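Local coordinates for protein homoserine kinase (Cytophaga hutchinsonii, PDB 4P52) that probably phosphorylates the hydroxyl of L-homoserine with ATP, a step of threonine biosynthesis, at residues A[122-126]-A[164-169]. Residues are numbered along the deposited sequence; the frame is centred on the assembly and turned at random.
Sequences AASTV and NVAPCL
Val-126, on helix 120-135, points toward segment 164-169 and meets three of its residues. Its CB lies 3.6 Å from SG of Cys-168. CG1 is anti to the backbone N (chi1 164°), which lays it against the backbone of Leu-169, 3.6 Å from CA, and also beside SG. CG2 meets CG1 of Val-165 at 3.8 Å and also lies beside SG and CB of Cys-168. The Cys-168 thiol thus points at the apolar flank formed by Val-126 and Ala-123, where SG stands 3.8 Å from the CA of Ala-123. One turn earlier, CB of Ala-122 rests against both CB of Asn-164 and CG2 of Val-165. No hydrogen bond joins the two segments. With an alanine at Val-126 both methyls go, which would probably open a gap beside Val-165 CG1 and Leu-169 and leave the thiol more loosely packed. The segment axes pass 9.2 Å apart at a crossing angle of -51°. The contact joins helices 120-135 and 162-170 within the GHMP kinase N-terminal region. Helix 146-157 covers Val-165 and Leu-169, while strand 26-36 packs on Cys-168, and ND2 of Asn-164 is hydrogen-bonded to OG1 of Thr-34 on that strand.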
loop_
_atom_site.group_PDB
_atom_site.type_symbol
_atom_site.label_atom_id
_atom_site.label_comp_id
_atom_site.label_asym_id
_atom_site.label_seq_id
_atom_site.Cartn_x
_atom_site.Cartn_y
_atom_site.Cartn_z
ATOM N N ALA A 122 -22.317 10.739 -4.367
ATOM C CA ALA A 122 -21.721 9.931 -5.415
ATOM C C ALA A 122 -22.761 9.030 -6.098
ATOM O O ALA A 122 -22.802 8.938 -7.339
ATOM C CB ALA A 122 -20.592 9.085 -4.836
ATOM N N ALA A 123 -23.587 8.384 -5.276
ATOM C CA ALA A 123 -24.583 7.419 -5.723
ATOM C C ALA A 123 -25.580 8.081 -6.671
ATOM O O ALA A 123 -25.871 7.550 -7.748
ATOM C CB ALA A 123 -25.297 6.785 -4.528
ATOM N N SER A 124 -26.049 9.265 -6.290
ATOM C CA SER A 124 -26.949 10.038 -7.135
ATOM C C SER A 124 -26.327 10.343 -8.488
ATOM O O SER A 124 -26.959 10.188 -9.548
ATOM C CB SER A 124 -27.281 11.343 -6.428
ATOM O OG SER A 124 -28.181 11.092 -5.358
ATOM N N THR A 125 -25.078 10.796 -8.439
ATOM C CA THR A 125 -24.370 11.257 -9.607
ATOM C C THR A 125 -24.097 10.087 -10.549
ATOM O O THR A 125 -24.300 10.205 -11.771
ATOM C CB THR A 125 -23.043 11.888 -9.181
ATOM O OG1 THR A 125 -23.304 12.923 -8.222
ATOM C CG2 THR A 125 -22.330 12.470 -10.366
ATOM N N VAL A 126 -23.649 8.963 -9.974
ATOM C CA VAL A 126 -23.353 7.760 -10.740
ATOM C C VAL A 126 -24.668 7.227 -11.348
ATOM O O VAL A 126 -24.707 6.870 -12.527
ATOM C CB VAL A 126 -22.652 6.706 -9.858
ATOM C CG1 VAL A 126 -22.677 5.343 -10.500
ATOM C CG2 VAL A 126 -21.224 7.128 -9.582
ATOM N N ASN A 164 -15.200 7.015 -3.532
ATOM C CA ASN A 164 -16.653 6.745 -3.529
ATOM C C ASN A 164 -17.179 6.479 -4.946
ATOM O O ASN A 164 -17.836 5.463 -5.190
ATOM C CB ASN A 164 -17.437 7.894 -2.915
ATOM C CG ASN A 164 -17.164 8.072 -1.437
ATOM O OD1 ASN A 164 -16.641 9.110 -1.037
ATOM N ND2 ASN A 164 -17.546 7.090 -0.611
ATOM N N VAL A 165 -16.863 7.386 -5.869
ATOM C CA VAL A 165 -17.431 7.378 -7.199
ATOM C C VAL A 165 -17.035 6.140 -8.009
ATOM O O VAL A 165 -17.905 5.500 -8.594
ATOM C CB VAL A 165 -17.058 8.651 -7.986
ATOM C CG1 VAL A 165 -17.722 8.640 -9.339
ATOM C CG2 VAL A 165 -17.529 9.903 -7.263
ATOM N N ALA A 166 -15.736 5.801 -8.054
ATOM C CA ALA A 166 -15.280 4.665 -8.865
ATOM C C ALA A 166 -15.927 3.317 -8.470
ATOM O O ALA A 166 -16.466 2.624 -9.355
ATOM C CB ALA A 166 -13.759 4.569 -8.919
ATOM N N PRO A 167 -15.903 2.952 -7.162
ATOM C CA PRO A 167 -16.545 1.676 -6.783
ATOM C C PRO A 167 -18.073 1.708 -6.961
ATOM O O PRO A 167 -18.717 0.656 -7.205
ATOM C CB PRO A 167 -16.178 1.498 -5.299
ATOM C CG PRO A 167 -15.863 2.872 -4.813
ATOM C CD PRO A 167 -15.303 3.633 -5.997
ATOM N N CYS A 168 -18.646 2.899 -6.846
ATOM C CA CYS A 168 -20.049 3.046 -7.052
ATOM C C CYS A 168 -20.390 2.715 -8.514
ATOM O O CYS A 168 -21.301 1.933 -8.791
ATOM C CB CYS A 168 -20.503 4.460 -6.702
ATOM S SG CYS A 168 -22.283 4.597 -6.932
ATOM N N LEU A 169 -19.649 3.313 -9.428
ATOM C CA LEU A 169 -19.871 3.130 -10.843
ATOM C C LEU A 169 -19.412 1.770 -11.350
ATOM O O LEU A 169 -20.061 1.190 -12.199
ATOM C CB LEU A 169 -19.170 4.244 -11.636
ATOM C CG LEU A 169 -19.162 4.150 -13.161
ATOM C CD1 LEU A 169 -20.558 4.254 -13.800
ATOM C CD2 LEU A 169 -18.222 5.218 -13.708
#